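Local coordinates for protein peroxisomal acyl-coenzyme A oxidase 1 (Arabidopsis thaliana, PDB 1W07) that oxidises long- and medium-chain acyl-CoAs to 2-trans-enoyl-CoAs in the peroxisome, using bound FAD and passing the electrons to oxygen to give hydrogen peroxide, at residues Ala486-Met494 with His567-Ile577; Val531-Leu539 with Leu552-Ala560. The protein carries 1 engineered substitution. All coordinates share one frame; numbering follows the deposited sequence.

Contact 1 (Ala486-Met494 with His567-Ile577)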
loop_
_atom_site.group_PDB
_atom_site.type_symbol
_atom_site.label_atom_id
_atom_site.label_comp_id
_atom_site.label_asym_id
_atom_site.label_seq_id
_atom_site.Cartn_x
_atom_site.Cartn_y
_atom_site.Cartn_z
ATOM N N ALA B 486 -11.118 15.931 24.893
ATOM C CA ALA B 486 -10.193 14.806 24.837
ATOM C C ALA B 486 -9.097 15.013 23.791
ATOM O O ALA B 486 -7.918 14.822 24.088
ATOM C CB ALA B 486 -10.948 13.534 24.538
ATOM N N PHE B 487 -9.475 15.395 22.569
ATOM C CA PHE B 487 -8.485 15.611 21.503
ATOM C C PHE B 487 -7.588 16.832 21.734
ATOM O O PHE B 487 -6.407 16.805 21.394
ATOM C CB PHE B 487 -9.171 15.740 20.139
ATOM C CG PHE B 487 -9.474 14.417 19.483
ATOM C CD1 PHE B 487 -10.484 13.593 19.969
ATOM C CD2 PHE B 487 -8.726 13.986 18.392
ATOM C CE1 PHE B 487 -10.742 12.358 19.382
ATOM C CE2 PHE B 487 -8.973 12.757 17.794
ATOM C CZ PHE B 487 -9.985 11.939 18.293
ATOM N N GLU B 488 -8.142 17.902 22.296
ATOM C CA GLU B 488 -7.349 19.104 22.557
ATOM C C GLU B 488 -6.321 18.798 23.639
ATOM O O GLU B 488 -5.147 19.129 23.503
ATOM C CB GLU B 488 -8.241 20.274 22.993
ATOM C CG GLU B 488 -9.248 20.730 21.946
ATOM C CD GLU B 488 -10.082 21.906 22.412
ATOM O OE1 GLU B 488 -10.316 22.015 23.632
ATOM O OE2 GLU B 488 -10.522 22.709 21.564
ATOM N N ALA B 489 -6.764 18.149 24.708
ATOM C CA ALA B 489 -5.866 17.781 25.797
ATOM C C ALA B 489 -4.751 16.855 25.313
ATOM O O ALA B 489 -3.578 17.054 25.624
ATOM C CB ALA B 489 -6.649 17.100 26.908
ATOM N N ARG B 490 -5.124 15.837 24.552
ATOM C CA ARG B 490 -4.155 14.887 24.029
ATOM C C ARG B 490 -3.084 15.564 23.166
ATOM O O ARG B 490 -1.893 15.275 23.298
ATOM C CB ARG B 490 -4.893 13.802 23.235
ATOM C CG ARG B 490 -3.999 12.901 22.413
ATOM C CD ARG B 490 -4.218 13.153 20.931
ATOM N NE ARG B 490 -3.479 12.203 20.086
ATOM C CZ ARG B 490 -3.813 11.935 18.826
ATOM N NH1 ARG B 490 -4.868 12.534 18.277
ATOM N NH2 ARG B 490 -3.105 11.074 18.118
ATOM N N ALA B 491 -3.508 16.475 22.298
ATOM C CA ALA B 491 -2.587 17.197 21.424
ATOM C C ALA B 491 -1.705 18.161 22.216
ATOM O O ALA B 491 -0.484 18.172 22.063
ATOM C CB ALA B 491 -3.365 17.966 20.373
ATOM N N LEU B 492 -2.333 18.974 23.060
ATOM C CA LEU B 492 -1.610 19.941 23.878
ATOM C C LEU B 492 -0.605 19.230 24.779
ATOM O O LEU B 492 0.532 19.665 24.913
ATOM C CB LEU B 492 -2.591 20.750 24.736
ATOM C CG LEU B 492 -1.980 21.761 25.722
ATOM C CD1 LEU B 492 -1.116 22.766 24.983
ATOM C CD2 LEU B 492 -3.099 22.478 26.448
ATOM N N ARG B 493 -1.047 18.141 25.395
ATOM C CA ARG B 493 -0.207 17.358 26.279
ATOM C C ARG B 493 1.050 16.866 25.562
ATOM O O ARG B 493 2.163 16.984 26.082
ATOM C CB ARG B 493 -1.004 16.173 26.823
ATOM C CG ARG B 493 -0.180 15.113 27.531
ATOM C CD ARG B 493 0.404 15.615 28.830
ATOM N NE ARG B 493 0.003 14.772 29.960
ATOM C CZ ARG B 493 0.475 14.912 31.193
ATOM N NH1 ARG B 493 1.360 15.866 31.452
ATOM N NH2 ARG B 493 0.056 14.114 32.164
ATOM N N MET B 494 0.869 16.308 24.371
ATOM C CA MET B 494 1.995 15.812 23.590
ATOM C C MET B 494 2.950 16.938 23.203
ATOM O O MET B 494 4.160 16.772 23.253
ATOM C CB MET B 494 1.489 15.092 22.323
ATOM C CG MET B 494 0.736 13.799 22.625
ATOM S SD MET B 494 -0.079 13.016 21.203
ATOM C CE MET B 494 1.264 12.108 20.476
ATOM N N HIS B 567 -5.122 5.625 18.558
ATOM C CA HIS B 567 -4.044 6.323 19.265
ATOM C C HIS B 567 -4.325 6.345 20.762
ATOM O O HIS B 567 -3.921 7.271 21.459
ATOM C CB HIS B 567 -3.934 7.756 18.751
ATOM C CG HIS B 567 -3.543 7.848 17.306
ATOM N ND1 HIS B 567 -2.285 7.515 16.852
ATOM C CD2 HIS B 567 -4.251 8.213 16.211
ATOM C CE1 HIS B 567 -2.235 7.666 15.541
ATOM N NE2 HIS B 567 -3.415 8.091 15.127
ATOM N N LEU B 568 -5.020 5.316 21.236
ATOM C CA LEU B 568 -5.388 5.180 22.642
ATOM C C LEU B 568 -4.253 5.570 23.597
ATOM O O LEU B 568 -4.472 6.307 24.562
ATOM C CB LEU B 568 -5.846 3.737 22.927
ATOM C CG LEU B 568 -6.344 3.429 24.354
ATOM C CD1 LEU B 568 -7.554 4.294 24.654
ATOM C CD2 LEU B 568 -6.703 1.950 24.505
ATOM N N GLY B 569 -3.047 5.081 23.318
ATOM C CA GLY B 569 -1.896 5.387 24.152
ATOM C C GLY B 569 -1.712 6.875 24.409
ATOM O O GLY B 569 -1.342 7.267 25.519
ATOM N N ASP B 570 -1.961 7.707 23.394
ATOM C CA ASP B 570 -1.820 9.163 23.529
ATOM C C ASP B 570 -2.833 9.740 24.532
ATOM O O ASP B 570 -2.493 10.616 25.331
ATOM C CB ASP B 570 -2.036 9.870 22.182
ATOM C CG ASP B 570 -0.975 9.535 21.143
ATOM O OD1 ASP B 570 0.076 8.954 21.487
ATOM O OD2 ASP B 570 -1.204 9.878 19.963
ATOM N N PHE B 571 -4.080 9.269 24.473
ATOM C CA PHE B 571 -5.123 9.765 25.377
ATOM C C PHE B 571 -4.966 9.276 26.832
ATOM O O PHE B 571 -5.159 10.054 27.773
ATOM C CB PHE B 571 -6.508 9.376 24.845
ATOM C CG PHE B 571 -6.859 10.022 23.530
ATOM C CD1 PHE B 571 -6.352 9.524 22.334
ATOM C CD2 PHE B 571 -7.680 11.145 23.489
ATOM C CE1 PHE B 571 -6.650 10.130 21.115
ATOM C CE2 PHE B 571 -7.986 11.762 22.275
ATOM C CZ PHE B 571 -7.468 11.251 21.084
ATOM N N LEU B 572 -4.620 8.003 27.018
ATOM C CA LEU B 572 -4.449 7.461 28.364
ATOM C C LEU B 572 -3.273 8.093 29.112
ATOM O O LEU B 572 -3.218 8.048 30.342
ATOM C CB LEU B 572 -4.266 5.944 28.316
ATOM C CG LEU B 572 -5.513 5.122 27.995
ATOM C CD1 LEU B 572 -5.174 3.636 28.024
ATOM C CD2 LEU B 572 -6.616 5.451 28.999
ATOM N N SER B 573 -2.334 8.678 28.380
ATOM C CA SER B 573 -1.187 9.316 29.014
ATOM C C SER B 573 -1.558 10.644 29.675
ATOM O O SER B 573 -0.844 11.122 30.556
ATOM C CB SER B 573 -0.084 9.565 27.988
ATOM O OG SER B 573 0.462 8.346 27.517
ATOM N N THR B 574 -2.673 11.232 29.255
ATOM C CA THR B 574 -3.115 12.518 29.796
ATOM C C THR B 574 -3.802 12.416 31.151
ATOM O O THR B 574 -3.941 13.418 31.856
ATOM C CB THR B 574 -4.091 13.238 28.823
ATOM O OG1 THR B 574 -5.321 12.502 28.750
ATOM C CG2 THR B 574 -3.476 13.354 27.431
ATOM N N ASN B 575 -4.224 11.210 31.514
ATOM C CA ASN B 575 -4.912 10.970 32.780
ATOM C C ASN B 575 -6.267 11.667 32.788
ATOM O O ASN B 575 -6.959 11.704 33.804
ATOM C CB ASN B 575 -4.063 11.448 33.963
ATOM C CG ASN B 575 -2.727 10.733 34.047
ATOM O OD1 ASN B 575 -2.669 9.500 34.048
ATOM N ND2 ASN B 575 -1.645 11.500 34.122
ATOM N N CYS B 576 -6.643 12.220 31.642
ATOM C CA CYS B 576 -7.924 12.902 31.487
ATOM C C CYS B 576 -8.930 11.851 30.998
ATOM O O CYS B 576 -10.139 12.069 31.013
ATOM C CB CYS B 576 -7.754 14.049 30.484
ATOM S SG CYS B 576 -9.212 15.041 30.015
ATOM N N ILE B 577 -8.403 10.701 30.581
ATOM C CA ILE B 577 -9.203 9.570 30.109
ATOM C C ILE B 577 -8.698 8.316 30.810
ATOM O O ILE B 577 -7.499 8.066 30.848
ATOM C CB ILE B 577 -9.058 9.363 28.582
ATOM C CG1 ILE B 577 -9.708 10.522 27.835
ATOM C CG2 ILE B 577 -9.707 8.050 28.161
ATOM C CD1 ILE B 577 -9.552 10.442 26.340
HETATM O O HOH W 1 -0.648 12.996 25.376
#

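Contact 2 (Val531-Leu539 with Leu552-Ala560)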
loop_
_atom_site.group_PDB
_atom_site.type_symbol
_atom_site.label_atom_id
_atom_site.label_comp_id
_atom_site.label_asym_id
_atom_site.label_seq_id
_atom_site.Cartn_x
_atom_site.Cartn_y
_atom_site.Cartn_z
ATOM N N VAL B 531 -9.268 18.246 12.150
ATOM C CA VAL B 531 -10.239 17.533 11.334
ATOM C C VAL B 531 -11.480 17.219 12.172
ATOM O O VAL B 531 -12.614 17.422 11.737
ATOM C CB VAL B 531 -9.625 16.216 10.770
ATOM C CG1 VAL B 531 -10.645 15.501 9.895
ATOM C CG2 VAL B 531 -8.366 16.520 9.956
ATOM N N VAL B 532 -11.272 16.736 13.386
ATOM C CA VAL B 532 -12.395 16.403 14.252
ATOM C C VAL B 532 -13.246 17.628 14.573
ATOM O O VAL B 532 -14.479 17.559 14.540
ATOM C CB VAL B 532 -11.929 15.778 15.583
ATOM C CG1 VAL B 532 -13.135 15.548 16.483
ATOM C CG2 VAL B 532 -11.205 14.465 15.336
ATOM N N SER B 533 -12.591 18.748 14.880
ATOM C CA SER B 533 -13.292 19.981 15.228
ATOM C C SER B 533 -14.084 20.553 14.063
ATOM O O SER B 533 -15.149 21.124 14.264
ATOM C CB SER B 533 -12.311 21.039 15.768
ATOM O OG SER B 533 -11.544 21.603 14.718
ATOM N N LYS B 534 -13.569 20.408 12.844
ATOM C CA LYS B 534 -14.275 20.918 11.670
ATOM C C LYS B 534 -15.483 20.058 11.302
ATOM O O LYS B 534 -16.462 20.562 10.747
ATOM C CB LYS B 534 -13.333 21.028 10.476
ATOM C CG LYS B 534 -12.161 21.940 10.746
ATOM C CD LYS B 534 -12.647 23.318 11.144
ATOM C CE LYS B 534 -11.516 24.169 11.676
ATOM N NZ LYS B 534 -12.020 25.520 12.032
ATOM N N PHE B 535 -15.418 18.765 11.601
ATOM C CA PHE B 535 -16.539 17.862 11.343
ATOM C C PHE B 535 -17.653 18.200 12.341
ATOM O O PHE B 535 -18.821 18.289 11.973
ATOM C CB PHE B 535 -16.099 16.402 11.512
ATOM C CG PHE B 535 -16.935 15.414 10.745
ATOM C CD1 PHE B 535 -16.389 14.202 10.343
ATOM C CD2 PHE B 535 -18.258 15.698 10.411
ATOM C CE1 PHE B 535 -17.148 13.281 9.613
ATOM C CE2 PHE B 535 -19.026 14.788 9.683
ATOM C CZ PHE B 535 -18.465 13.573 9.283
ATOM N N ILE B 536 -17.288 18.381 13.609
ATOM C CA ILE B 536 -18.253 18.736 14.651
ATOM C C ILE B 536 -18.876 20.106 14.326
ATOM O O ILE B 536 -20.055 20.347 14.591
ATOM C CB ILE B 536 -17.565 18.800 16.044
ATOM C CG1 ILE B 536 -17.109 17.402 16.452
ATOM C CG2 ILE B 536 -18.511 19.409 17.082
ATOM C CD1 ILE B 536 -16.394 17.342 17.793
ATOM N N ALA B 537 -18.078 21.000 13.749
ATOM C CA ALA B 537 -18.570 22.325 13.392
ATOM C C ALA B 537 -19.546 22.209 12.229
ATOM O O ALA B 537 -20.520 22.959 12.137
ATOM C CB ALA B 537 -17.411 23.235 13.003
ATOM N N LYS B 538 -19.281 21.262 11.336
ATOM C CA LYS B 538 -20.132 21.073 10.174
ATOM C C LYS B 538 -21.535 20.680 10.595
ATOM O O LYS B 538 -22.516 21.098 9.974
ATOM C CB LYS B 538 -19.553 19.991 9.264
ATOM C CG LYS B 538 -20.383 19.729 8.009
ATOM C CD LYS B 538 -20.408 20.943 7.090
ATOM C CE LYS B 538 -21.231 20.669 5.837
ATOM N NZ LYS B 538 -21.174 21.817 4.890
ATOM N N LEU B 539 -21.623 19.878 11.652
ATOM C CA LEU B 539 -22.908 19.404 12.158
ATOM C C LEU B 539 -23.712 20.511 12.829
ATOM O O LEU B 539 -24.900 20.335 13.098
ATOM C CB LEU B 539 -22.692 18.270 13.161
ATOM C CG LEU B 539 -21.918 17.046 12.681
ATOM C CD1 LEU B 539 -21.780 16.071 13.830
ATOM C CD2 LEU B 539 -22.634 16.394 11.517
ATOM N N LEU B 552 -24.602 11.916 9.245
ATOM C CA LEU B 552 -23.336 12.644 9.302
ATOM C C LEU B 552 -22.821 12.634 10.745
ATOM O O LEU B 552 -21.613 12.581 10.997
ATOM C CB LEU B 552 -23.519 14.086 8.820
ATOM C CG LEU B 552 -23.838 14.227 7.327
ATOM C CD1 LEU B 552 -24.062 15.694 6.979
ATOM C CD2 LEU B 552 -22.687 13.644 6.511
ATOM N N ASN B 553 -23.750 12.672 11.696
ATOM C CA ASN B 553 -23.398 12.651 13.113
ATOM C C ASN B 553 -22.752 11.306 13.423
ATOM O O ASN B 553 -21.733 11.237 14.115
ATOM C CB ASN B 553 -24.647 12.851 13.976
ATOM C CG ASN B 553 -24.313 13.048 15.438
ATOM O OD1 ASN B 553 -24.044 14.163 15.885
ATOM N ND2 ASN B 553 -24.303 11.956 16.189
ATOM N N ASN B 554 -23.339 10.233 12.903
ATOM C CA ASN B 554 -22.778 8.897 13.113
ATOM C C ASN B 554 -21.333 8.843 12.612
ATOM O O ASN B 554 -20.439 8.405 13.320
ATOM C CB ASN B 554 -23.605 7.822 12.371
ATOM C CG ASN B 554 -24.971 7.557 13.003
ATOM O OD1 ASN B 554 -25.146 7.675 14.219
ATOM N ND2 ASN B 554 -25.932 7.149 12.178
ATOM N N LEU B 555 -21.114 9.283 11.375
ATOM C CA LEU B 555 -19.782 9.265 10.785
ATOM C C LEU B 555 -18.821 10.170 11.558
ATOM O O LEU B 555 -17.668 9.805 11.793
ATOM C CB LEU B 555 -19.847 9.698 9.313
ATOM C CG LEU B 555 -20.662 8.803 8.368
ATOM C CD1 LEU B 555 -20.691 9.412 6.950
ATOM C CD2 LEU B 555 -20.053 7.396 8.370
ATOM N N CYS B 556 -19.300 11.342 11.965
ATOM C CA CYS B 556 -18.471 12.274 12.717
ATOM C C CYS B 556 -17.866 11.612 13.935
ATOM O O CYS B 556 -16.661 11.718 14.160
ATOM C CB CYS B 556 -19.279 13.497 13.167
ATOM S SG CYS B 556 -18.380 14.662 14.235
ATOM N N TYR B 557 -18.689 10.933 14.735
ATOM C CA TYR B 557 -18.161 10.306 15.935
ATOM C C TYR B 557 -17.435 8.994 15.701
ATOM O O TYR B 557 -16.640 8.567 16.545
ATOM C CB TYR B 557 -19.256 10.184 17.004
ATOM C CG TYR B 557 -19.650 11.542 17.520
ATOM C CD1 TYR B 557 -20.679 12.266 16.914
ATOM C CD2 TYR B 557 -18.912 12.166 18.530
ATOM C CE1 TYR B 557 -20.952 13.580 17.294
ATOM C CE2 TYR B 557 -19.185 13.480 18.912
ATOM C CZ TYR B 557 -20.193 14.180 18.292
ATOM O OH TYR B 557 -20.394 15.498 18.636
ATOM N N ILE B 558 -17.697 8.357 14.563
ATOM C CA ILE B 558 -16.983 7.136 14.193
ATOM C C ILE B 558 -15.541 7.567 13.907
ATOM O O ILE B 558 -14.594 6.922 14.347
ATOM C CB ILE B 558 -17.547 6.482 12.891
ATOM C CG1 ILE B 558 -18.792 5.649 13.210
ATOM C CG2 ILE B 558 -16.449 5.626 12.214
ATOM C CD1 ILE B 558 -19.448 5.025 11.981
ATOM N N TYR B 559 -15.377 8.656 13.161
ATOM C CA TYR B 559 -14.037 9.159 12.831
ATOM C C TYR B 559 -13.251 9.458 14.126
ATOM O O TYR B 559 -12.141 8.956 14.337
ATOM C CB TYR B 559 -14.156 10.430 11.961
ATOM C CG TYR B 559 -12.829 11.051 11.541
ATOM C CD1 TYR B 559 -11.969 10.407 10.639
ATOM C CD2 TYR B 559 -12.397 12.243 12.109
ATOM C CE1 TYR B 559 -10.695 10.943 10.327
ATOM C CE2 TYR B 559 -11.140 12.780 11.815
ATOM C CZ TYR B 559 -10.297 12.142 10.936
ATOM O OH TYR B 559 -9.068 12.716 10.672
ATOM N N ALA B 560 -13.853 10.252 15.004
ATOM C CA ALA B 560 -13.224 10.627 16.262
ATOM C C ALA B 560 -12.932 9.438 17.176
ATOM O O ALA B 560 -11.805 9.268 17.650
ATOM C CB ALA B 560 -14.093 11.650 16.990
#

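Contact 1 (Ala486-Met494 with His567-Ile577)
Asp570 OD2 is gripped by two nitrogens of Arg490, NH2 at 2.9 Å and NE at 3.3 Å, and lies close to the plane of the guanidinium. The arginine thus docks side-on upon a single oxygen: NH2 takes the anti lone pair of OD2, the one turned away from OD1, and NE comes to the anti side too, tilted 20° out of the carboxylate plane. CG of Arg490 lies anti to the backbone N (chi1 169°), which carries the chain across Phe571: CG sits 3.9 Å over the centroid of the Phe571 ring. Farther out, NH2 lies over one face of the His567 ring, while NH1 bonds Gln528 of helix 516-538. With an alanine here, the Asp570 carboxylate is likely to lose its ion-pair mate and the Phe571 face the aliphatic chain laid over it. The same phenyl turns its edge to the face of Phe487, CZ to CZ 3.8 Å. At the far end CG2 of Thr574 packs 3.7 Å from CG of Arg493. Cys576 joins Cys467 in a disulfide. The axes of 486-494, part of helix 480-503, and 568-572 cross at 86°, a near-perpendicular helix crossing held by a side-on Arg-Asp salt bridge and a T-shaped Phe pair in the helical C-terminal part of an acyl-CoA oxidase.

Contact 2 (Val531-Leu539 with Leu552-Ala560)
The Phe535 ring lies flat against the backbone of the opposing helix, with CA of Cys556 3.6 Å from its centroid and only 14° off the ring normal. With chi1 at -156° the ring swings away from its own backbone N and out over the other helix, where CE2 also comes 3.6 Å from Leu552 O. The rest of Cys556 packs on the same ring: CB touches CD2 of Phe535, and SG meets the ring obliquely, 4.3 Å from the centroid, while also touching CG1 of Ile536. Leu539 closes this cluster with both branches, CD1 reaching CB of Cys556 at 3.6 Å and CD2 reaching CB of Leu552 at 3.7 Å. Toward the start of 531-539, Val531 meets Tyr559 at about a right angle, its CG1 3.4 Å from CE2 of the tyrosine, and CG2 of Val532 approaches the same ring at CE2.

Packing is looser on the Ala560 side, where CB stands 4.0 Å from CG1 of Val532. At the other end Leu539 and Asn553 are partly exposed, and of the Asn553 amide, OD1 is the atom that meets CD1 of Leu539. Lys538, also partly exposed, turns to Glu349 in a salt bridge.

The axes of 531-538 and 552-560 approach to 9.8 Å and run antiparallel at 165°. Helix 328-363 packs against Phe535, Leu552 and Tyr559, with Phe346 edge-to-face to Phe535; helix 480-503 lies against Val532, Ile536 and Tyr557, and helices 370-398 and 579-596 take up Val531 and Ile558, respectively.

Contacts 1 and 2 have centres about 18 Å apart and belong to one helical region. Phe487 joins them: its CE2 touches CG2 of Val532 at 3.7 Å and its CZ lies 3.3 Å from Ala560 O, so a ring of contact 1 also packs onto both helices of contact 2. Helix 548-566 leads directly into helix 568-572, and the hairpin of 531-539 with 552-560 falls within the chain between 486-494 and 567-577. Gln528, which bonds Arg490, precedes 531-539 on the same helix. Both contacts lie away from the FAD pocket and from Glu424, the probable proton acceptor; contact 1 borders the second subunit at Leu568, Leu572 and Ser573.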